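PDB 6NWZ: carbohydrate deacetylase Agd3 from Neosartorya fumigata, which probably removes N-acetyl groups from the exopolysaccharide galactosaminogalactan and is required for Aspergillus fumigatus biofilm formation. Local coordinates for residues F271-E276 against D368-W373; V275-G280 against L550-V555. All blocks are in the same frame, centred on the assembly; numbering follows the deposited sequence.

Contact 1. Residues F271-E276 against D368-W373; sequences FRITVE and DDLLRW
Leu370 lays its CD2 methyl over one face of the Arg272 guanidinium, toward its edge, and the same Leu370 CD2 meets Ile273 CG2 at 3.7 Å. Arg272 reaches across, stretched out along its methylenes, and grips Asp368 end-on, one nitrogen to each carboxylate oxygen. Arg272 NH2 lies 2.6 Å from Asp368 OD2, which accepts through its syn lone pair; this bond is bent, with OD2 tilted from the guanidinium plane. Arg272 NH1 gives the straighter one, 3.2 Å to Asp368 OD1 with an N-H...O angle of 164°. The two planes are turned 35° apart, so the salt bridge is not flat. Asp368, the N-cap of helix 369-375, also takes Leu370 N on OD1 at 2.9 Å, while NE of Arg272 is held by the carbonyl of Phe258. Further along, chi1 of 166° swings Val275 CG1 toward Trp373, 3.6 Å from CD1 on an oblique approach, and sets Val275 CG2 3.3 Å from Asp369 O. The contact thus joins the loop leading into helix 275-289, and the first residue of that helix, to the start of helix 369-375 in the deacetylase domain. That one carboxylate both caps a helix and receives the arginine is consistent with the salt bridge holding Asp368 in its capping pose, and the positive charge together with the helix N-terminus would be expected to favour its ionised form.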
ATOM      1  N   PHE A 271     -27.897  -3.349 -13.857  1.00 38.52           N
ATOM      2  CA  PHE A 271     -26.962  -4.298 -14.440  1.00 38.00           C
ATOM      3  C   PHE A 271     -26.627  -5.398 -13.444  1.00 47.55           C
ATOM      4  O   PHE A 271     -26.469  -5.142 -12.246  1.00 49.30           O
ATOM      5  CB  PHE A 271     -25.670  -3.617 -14.905  1.00 30.07           C
ATOM      6  CG  PHE A 271     -24.688  -4.569 -15.521  1.00 39.99           C
ATOM      7  CD1 PHE A 271     -24.911  -5.091 -16.786  1.00 30.68           C
ATOM      8  CD2 PHE A 271     -23.560  -4.968 -14.826  1.00 27.90           C
ATOM      9  CE1 PHE A 271     -24.016  -5.979 -17.354  1.00 34.61           C
ATOM     10  CE2 PHE A 271     -22.663  -5.856 -15.384  1.00 36.09           C
ATOM     11  CZ  PHE A 271     -22.890  -6.365 -16.649  1.00 43.64           C
ATOM     12  N   ARG A 272     -26.534  -6.626 -13.959  1.00 37.57           N
ATOM     13  CA  ARG A 272     -26.037  -7.785 -13.228  1.00 36.34           C
ATOM     14  C   ARG A 272     -25.042  -8.508 -14.120  1.00 40.76           C
ATOM     15  O   ARG A 272     -25.369  -8.860 -15.258  1.00 49.39           O
ATOM     16  CB  ARG A 272     -27.170  -8.737 -12.826  1.00 30.47           C
ATOM     17  CG  ARG A 272     -26.715  -9.948 -12.018  1.00 30.00           C
ATOM     18  CD  ARG A 272     -27.889 -10.861 -11.706  1.00 31.07           C
ATOM     19  NE  ARG A 272     -27.625 -11.776 -10.598  1.00 47.20           N
ATOM     20  CZ  ARG A 272     -27.376 -13.074 -10.741  1.00 37.57           C
ATOM     21  NH1 ARG A 272     -27.354 -13.613 -11.949  1.00 34.69           N
ATOM     22  NH2 ARG A 272     -27.154 -13.832  -9.674  1.00 32.10           N
ATOM     23  N   ILE A 273     -23.830  -8.723 -13.605  1.00 31.11           N
ATOM     24  CA  ILE A 273     -22.749  -9.328 -14.377  1.00 32.11           C
ATOM     25  C   ILE A 273     -23.225 -10.655 -14.961  1.00 39.72           C
ATOM     26  O   ILE A 273     -24.052 -11.350 -14.358  1.00 33.88           O
ATOM     27  CB  ILE A 273     -21.488  -9.502 -13.503  1.00 27.15           C
ATOM     28  CG1 ILE A 273     -20.226  -9.521 -14.371  1.00 28.83           C
ATOM     29  CG2 ILE A 273     -21.579 -10.752 -12.629  1.00 38.49           C
ATOM     30  CD1 ILE A 273     -19.901  -8.177 -14.991  1.00 28.79           C
ATOM     31  N   THR A 274     -22.738 -11.001 -16.150  1.00 28.75           N
ATOM     32  CA  THR A 274     -23.172 -12.209 -16.836  1.00 33.55           C
ATOM     33  C   THR A 274     -22.032 -13.217 -16.937  1.00 37.09           C
ATOM     34  O   THR A 274     -20.886 -12.944 -16.572  1.00 40.89           O
ATOM     35  CB  THR A 274     -23.709 -11.881 -18.235  1.00 29.50           C
ATOM     36  OG1 THR A 274     -22.643 -11.386 -19.054  1.00 47.47           O
ATOM     37  CG2 THR A 274     -24.797 -10.832 -18.148  1.00 29.26           C
ATOM     38  N   VAL A 275     -22.372 -14.404 -17.442  1.00 42.38           N
ATOM     39  CA  VAL A 275     -21.369 -15.445 -17.648  1.00 34.17           C
ATOM     40  C   VAL A 275     -20.383 -15.031 -18.734  1.00 38.72           C
ATOM     41  O   VAL A 275     -19.177 -15.286 -18.623  1.00 42.32           O
ATOM     42  CB  VAL A 275     -22.054 -16.784 -17.976  1.00 32.21           C
ATOM     43  CG1 VAL A 275     -21.048 -17.787 -18.515  1.00 28.14           C
ATOM     44  CG2 VAL A 275     -22.755 -17.340 -16.738  1.00 30.10           C
ATOM     45  N   GLU A 276     -20.869 -14.383 -19.796  1.00 43.99           N
ATOM     46  CA  GLU A 276     -19.964 -13.918 -20.845  1.00 38.70           C
ATOM     47  C   GLU A 276     -19.002 -12.867 -20.304  1.00 41.50           C
ATOM     48  O   GLU A 276     -17.805 -12.888 -20.619  1.00 32.01           O
ATOM     49  CB  GLU A 276     -20.760 -13.363 -22.028  1.00 36.43           C
ATOM     50  CG  GLU A 276     -21.681 -14.371 -22.719  1.00 61.41           C
ATOM     51  CD  GLU A 276     -22.991 -14.604 -21.972  1.00 74.80           C
ATOM     52  OE1 GLU A 276     -23.311 -13.823 -21.051  1.00 74.49           O
ATOM     53  OE2 GLU A 276     -23.702 -15.574 -22.310  1.00 74.90           O
ATOM     54  N   ASP A 368     -29.351 -20.486 -11.503  1.00 34.11           N
ATOM     55  CA  ASP A 368     -28.647 -19.254 -11.847  1.00 33.08           C
ATOM     56  C   ASP A 368     -27.441 -19.599 -12.716  1.00 42.92           C
ATOM     57  O   ASP A 368     -26.521 -20.290 -12.261  1.00 45.48           O
ATOM     58  CB  ASP A 368     -28.207 -18.534 -10.571  1.00 34.60           C
ATOM     59  CG  ASP A 368     -27.750 -17.100 -10.810  1.00 45.62           C
ATOM     60  OD1 ASP A 368     -27.247 -16.782 -11.911  1.00 50.51           O
ATOM     61  OD2 ASP A 368     -27.900 -16.283  -9.878  1.00 42.37           O
ATOM     62  N   ASP A 369     -27.440 -19.113 -13.962  1.00 50.54           N
ATOM     63  CA  ASP A 369     -26.314 -19.367 -14.860  1.00 43.95           C
ATOM     64  C   ASP A 369     -25.010 -18.837 -14.276  1.00 44.21           C
ATOM     65  O   ASP A 369     -23.945 -19.438 -14.460  1.00 44.09           O
ATOM     66  CB  ASP A 369     -26.574 -18.737 -16.229  1.00 31.66           C
ATOM     67  CG  ASP A 369     -27.763 -19.353 -16.944  1.00 71.87           C
ATOM     68  OD1 ASP A 369     -28.578 -20.033 -16.285  1.00 77.12           O
ATOM     69  OD2 ASP A 369     -27.881 -19.162 -18.173  1.00 77.36           O
ATOM     70  N   LEU A 370     -25.076 -17.708 -13.568  1.00 41.29           N
ATOM     71  CA  LEU A 370     -23.879 -17.145 -12.960  1.00 31.00           C
ATOM     72  C   LEU A 370     -23.352 -18.031 -11.839  1.00 40.11           C
ATOM     73  O   LEU A 370     -22.134 -18.114 -11.638  1.00 44.38           O
ATOM     74  CB  LEU A 370     -24.177 -15.737 -12.447  1.00 34.14           C
ATOM     75  CG  LEU A 370     -23.025 -14.984 -11.787  1.00 38.89           C
ATOM     76  CD1 LEU A 370     -21.848 -14.898 -12.742  1.00 38.20           C
ATOM     77  CD2 LEU A 370     -23.479 -13.601 -11.347  1.00 27.65           C
ATOM     78  N   LEU A 371     -24.243 -18.707 -11.109  1.00 35.22           N
ATOM     79  CA  LEU A 371     -23.790 -19.596 -10.044  1.00 34.91           C
ATOM     80  C   LEU A 371     -23.100 -20.828 -10.610  1.00 37.29           C
ATOM     81  O   LEU A 371     -22.013 -21.206 -10.155  1.00 38.58           O
ATOM     82  CB  LEU A 371     -24.955 -20.022  -9.158  1.00 35.54           C
ATOM     83  CG  LEU A 371     -24.374 -20.857  -8.014  1.00 46.51           C
ATOM     84  CD1 LEU A 371     -24.290 -20.032  -6.742  1.00 52.36           C
ATOM     85  CD2 LEU A 371     -25.142 -22.143  -7.802  1.00 32.05           C
ATOM     86  N   ARG A 372     -23.729 -21.484 -11.589  1.00 30.29           N
ATOM     87  CA  ARG A 372     -23.110 -22.654 -12.202  1.00 40.56           C
ATOM     88  C   ARG A 372     -21.737 -22.326 -12.770  1.00 43.53           C
ATOM     89  O   ARG A 372     -20.851 -23.188 -12.784  1.00 43.03           O
ATOM     90  CB  ARG A 372     -24.008 -23.224 -13.298  1.00 31.37           C
ATOM     91  CG  ARG A 372     -25.381 -23.641 -12.819  1.00 33.01           C
ATOM     92  CD  ARG A 372     -26.074 -24.535 -13.837  1.00 39.15           C
ATOM     93  NE  ARG A 372     -26.056 -23.967 -15.183  1.00 38.15           N
ATOM     94  CZ  ARG A 372     -26.928 -23.066 -15.623  1.00 46.86           C
ATOM     95  NH1 ARG A 372     -27.888 -22.618 -14.821  1.00 40.82           N
ATOM     96  NH2 ARG A 372     -26.838 -22.607 -16.865  1.00 46.16           N
ATOM     97  N   TRP A 373     -21.537 -21.091 -13.236  1.00 28.78           N
ATOM     98  CA  TRP A 373     -20.206 -20.686 -13.672  1.00 36.30           C
ATOM     99  C   TRP A 373     -19.253 -20.572 -12.488  1.00 41.57           C
ATOM    100  O   TRP A 373     -18.140 -21.109 -12.523  1.00 42.41           O
ATOM    101  CB  TRP A 373     -20.271 -19.367 -14.437  1.00 39.87           C
ATOM    102  CG  TRP A 373     -18.972 -19.015 -15.091  1.00 38.94           C
ATOM    103  CD1 TRP A 373     -18.568 -19.355 -16.349  1.00 38.71           C
ATOM    104  CD2 TRP A 373     -17.897 -18.263 -14.514  1.00 36.71           C
ATOM    105  NE1 TRP A 373     -17.310 -18.857 -16.595  1.00 39.58           N
ATOM    106  CE2 TRP A 373     -16.877 -18.182 -15.484  1.00 40.74           C
ATOM    107  CE3 TRP A 373     -17.699 -17.649 -13.275  1.00 45.40           C
ATOM    108  CZ2 TRP A 373     -15.680 -17.513 -15.252  1.00 43.08           C
ATOM    109  CZ3 TRP A 373     -16.509 -16.985 -13.047  1.00 45.65           C
ATOM    110  CH2 TRP A 373     -15.516 -16.922 -14.030  1.00 47.84           C
TER

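Contact 2. Residues V275-G280 against L550-V555; sequences VEDMNG and LRNADV
Hydrogen bonds dominate here, and all three across the contact end on Asp277, in the first turn of helix 275-289. Asp277 OD1 accepts two consecutive backbone amides of the 550-555 loop: Ala553 N at 2.7 Å, nearly head-on to the C-O bond, and Asn552 N at 3.0 Å, from above the carboxylate plane. The side-chain amide adds a third bond, Asn552 ND2 to Asp277 O at 2.8 Å and almost straight (172°). Asn552 chi1 of 70° turns Asn552 ND2 to span Asp277 O and, at 2.9 Å, Leu550 O within its own loop. Both acceptors lie close to the amide plane, which fixes the rotation of the group.

Apolar packing flanks this network. Ala553 CB rests 3.7 Å from Glu276 CB, and Leu550 CD1 meets Met278 SD at 4.0 Å where the bent methionine crosses it. On the electrostatic side, Asp554 OD1 comes to 3.9 Å from Asp277 OD1, a like-charge approach probably eased by Arg551, which pairs with Asp554 and with Asp501. The contact seats the loop that follows strand 542-546, which ends in the zinc ligand His546, on the helix start; the main-chain N-H groups would be expected to stabilise the negative charge of Asp277.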
ATOM      1  N   VAL A 275     -22.372 -14.404 -17.442  1.00 42.38           N
ATOM      2  CA  VAL A 275     -21.369 -15.445 -17.648  1.00 34.17           C
ATOM      3  C   VAL A 275     -20.383 -15.031 -18.734  1.00 38.72           C
ATOM      4  O   VAL A 275     -19.177 -15.286 -18.623  1.00 42.32           O
ATOM      5  CB  VAL A 275     -22.054 -16.784 -17.976  1.00 32.21           C
ATOM      6  CG1 VAL A 275     -21.048 -17.787 -18.515  1.00 28.14           C
ATOM      7  CG2 VAL A 275     -22.755 -17.340 -16.738  1.00 30.10           C
ATOM      8  N   GLU A 276     -20.869 -14.383 -19.796  1.00 43.99           N
ATOM      9  CA  GLU A 276     -19.964 -13.918 -20.845  1.00 38.70           C
ATOM     10  C   GLU A 276     -19.002 -12.867 -20.304  1.00 41.50           C
ATOM     11  O   GLU A 276     -17.805 -12.888 -20.619  1.00 32.01           O
ATOM     12  CB  GLU A 276     -20.760 -13.363 -22.028  1.00 36.43           C
ATOM     13  CG  GLU A 276     -21.681 -14.371 -22.719  1.00 61.41           C
ATOM     14  CD  GLU A 276     -22.991 -14.604 -21.972  1.00 74.80           C
ATOM     15  OE1 GLU A 276     -23.311 -13.823 -21.051  1.00 74.49           O
ATOM     16  OE2 GLU A 276     -23.702 -15.574 -22.310  1.00 74.90           O
ATOM     17  N   ASP A 277     -19.512 -11.942 -19.486  1.00 50.63           N
ATOM     18  CA  ASP A 277     -18.655 -10.966 -18.819  1.00 45.18           C
ATOM     19  C   ASP A 277     -17.544 -11.654 -18.040  1.00 39.49           C
ATOM     20  O   ASP A 277     -16.364 -11.306 -18.172  1.00 35.33           O
ATOM     21  CB  ASP A 277     -19.489 -10.089 -17.882  1.00 43.94           C
ATOM     22  CG  ASP A 277     -20.293  -9.033 -18.615  1.00 41.47           C
ATOM     23  OD1 ASP A 277     -19.764  -8.432 -19.570  1.00 49.21           O
ATOM     24  OD2 ASP A 277     -21.458  -8.801 -18.226  1.00 52.91           O
ATOM     25  N   MET A 278     -17.911 -12.646 -17.220  1.00 33.33           N
ATOM     26  CA  MET A 278     -16.932 -13.311 -16.368  1.00 30.01           C
ATOM     27  C   MET A 278     -15.918 -14.112 -17.178  1.00 38.84           C
ATOM     28  O   MET A 278     -14.746 -14.186 -16.793  1.00 44.78           O
ATOM     29  CB  MET A 278     -17.646 -14.210 -15.353  1.00 24.32           C
ATOM     30  CG  MET A 278     -18.405 -13.455 -14.255  1.00 34.65           C
ATOM     31  SD  MET A 278     -17.429 -12.212 -13.364  1.00 36.16           S
ATOM     32  CE  MET A 278     -15.940 -13.128 -12.996  1.00 29.55           C
ATOM     33  N   ASN A 279     -16.337 -14.709 -18.297  1.00 43.40           N
ATOM     34  CA  ASN A 279     -15.377 -15.396 -19.158  1.00 36.53           C
ATOM     35  C   ASN A 279     -14.336 -14.426 -19.702  1.00 38.34           C
ATOM     36  O   ASN A 279     -13.167 -14.793 -19.876  1.00 36.25           O
ATOM     37  CB  ASN A 279     -16.101 -16.104 -20.302  1.00 25.62           C
ATOM     38  CG  ASN A 279     -16.656 -17.451 -19.891  1.00 39.86           C
ATOM     39  OD1 ASN A 279     -16.085 -18.132 -19.038  1.00 37.72           O
ATOM     40  ND2 ASN A 279     -17.778 -17.840 -20.489  1.00 38.16           N
ATOM     41  N   GLY A 280     -14.740 -13.183 -19.974  1.00 23.98           N
ATOM     42  CA  GLY A 280     -13.776 -12.183 -20.397  1.00 29.95           C
ATOM     43  C   GLY A 280     -12.779 -11.841 -19.306  1.00 41.02           C
ATOM     44  O   GLY A 280     -11.580 -11.700 -19.567  1.00 39.49           O
ATOM     45  N   LEU A 550     -17.219  -4.829 -13.827  1.00 32.82           N
ATOM     46  CA  LEU A 550     -16.615  -5.874 -14.643  1.00 39.62           C
ATOM     47  C   LEU A 550     -17.283  -6.025 -16.003  1.00 43.59           C
ATOM     48  O   LEU A 550     -16.911  -6.926 -16.762  1.00 55.15           O
ATOM     49  CB  LEU A 550     -16.654  -7.216 -13.899  1.00 37.63           C
ATOM     50  CG  LEU A 550     -16.069  -7.294 -12.485  1.00 35.62           C
ATOM     51  CD1 LEU A 550     -15.939  -8.742 -12.048  1.00 27.03           C
ATOM     52  CD2 LEU A 550     -14.730  -6.597 -12.394  1.00 24.75           C
ATOM     53  N   ARG A 551     -18.251  -5.169 -16.329  1.00 33.89           N
ATOM     54  CA  ARG A 551     -18.965  -5.290 -17.593  1.00 38.42           C
ATOM     55  C   ARG A 551     -18.004  -5.103 -18.758  1.00 39.51           C
ATOM     56  O   ARG A 551     -17.395  -4.040 -18.908  1.00 41.82           O
ATOM     57  CB  ARG A 551     -20.093  -4.262 -17.672  1.00 35.52           C
ATOM     58  CG  ARG A 551     -21.034  -4.513 -18.837  1.00 37.10           C
ATOM     59  CD  ARG A 551     -21.776  -3.258 -19.244  1.00 41.24           C
ATOM     60  NE  ARG A 551     -22.827  -3.550 -20.214  1.00 38.21           N
ATOM     61  CZ  ARG A 551     -24.121  -3.340 -20.000  1.00 41.47           C
ATOM     62  NH1 ARG A 551     -24.532  -2.815 -18.854  1.00 51.31           N
ATOM     63  NH2 ARG A 551     -25.004  -3.642 -20.939  1.00 38.79           N
ATOM     64  N   ASN A 552     -17.871  -6.137 -19.583  1.00 39.69           N
ATOM     65  CA  ASN A 552     -16.960  -6.108 -20.726  1.00 47.49           C
ATOM     66  C   ASN A 552     -17.482  -6.833 -21.960  1.00 39.81           C
ATOM     67  O   ASN A 552     -17.145  -6.424 -23.077  1.00 41.19           O
ATOM     68  CB  ASN A 552     -15.601  -6.721 -20.331  1.00 35.23           C
ATOM     69  CG  ASN A 552     -15.677  -8.224 -20.111  1.00 35.32           C
ATOM     70  OD1 ASN A 552     -15.436  -9.009 -21.028  1.00 36.47           O
ATOM     71  ND2 ASN A 552     -16.008  -8.629 -18.890  1.00 33.81           N
ATOM     72  N   ALA A 553     -18.300  -7.878 -21.813  1.00 43.45           N
ATOM     73  CA  ALA A 553     -18.651  -8.720 -22.952  1.00 42.13           C
ATOM     74  C   ALA A 553     -19.369  -7.940 -24.044  1.00 38.14           C
ATOM     75  O   ALA A 553     -19.259  -8.288 -25.223  1.00 41.20           O
ATOM     76  CB  ALA A 553     -19.511  -9.896 -22.493  1.00 28.83           C
ATOM     77  N   ASP A 554     -20.097  -6.883 -23.681  1.00 50.11           N
ATOM     78  CA  ASP A 554     -20.957  -6.185 -24.628  1.00 49.82           C
ATOM     79  C   ASP A 554     -20.699  -4.682 -24.646  1.00 50.07           C
ATOM     80  O   ASP A 554     -21.594  -3.912 -25.003  1.00 50.66           O
ATOM     81  CB  ASP A 554     -22.430  -6.458 -24.310  1.00 51.28           C
ATOM     82  CG  ASP A 554     -22.824  -6.006 -22.908  1.00 54.95           C
ATOM     83  OD1 ASP A 554     -22.162  -6.408 -21.926  1.00 54.56           O
ATOM     84  OD2 ASP A 554     -23.804  -5.244 -22.789  1.00 60.98           O
ATOM     85  N   VAL A 555     -19.502  -4.244 -24.270  1.00 47.54           N
ATOM     86  CA  VAL A 555     -19.216  -2.827 -24.155  1.00 44.66           C
ATOM     87  C   VAL A 555     -18.534  -2.354 -25.430  1.00 51.85           C
ATOM     88  O   VAL A 555     -17.972  -3.136 -26.201  1.00 46.84           O
ATOM     89  CB  VAL A 555     -18.355  -2.495 -22.911  1.00 38.78           C
ATOM     90  CG1 VAL A 555     -18.932  -3.158 -21.669  1.00 32.10           C
ATOM     91  CG2 VAL A 555     -16.901  -2.897 -23.125  1.00 41.02           C
TER

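How the contacts relate
Contacts 1 and 2 both use the beginning of helix 275-289 and share Val275 and Glu276, with centres about 10 Å apart. Each is partly buried, mixing enclosed and exposed residues. Contact 1 pairs the helix start and its preceding loop with another helix, through a charged pair and apolar packing that includes a tryptophan; contact 2 sets the helix against an irregular loop, through a carboxylate and an amide reading main-chain groups. Trp373 NE1 of contact 1 probably hydrogen-bonds Asn279 OD1 of contact 2, and Ile273 packs on Leu550. Zinc ligands lie nearby: the Leu550 side chain is about 8 Å from that of His546, the Ile273 side chain about 9 Å from that of Asp256.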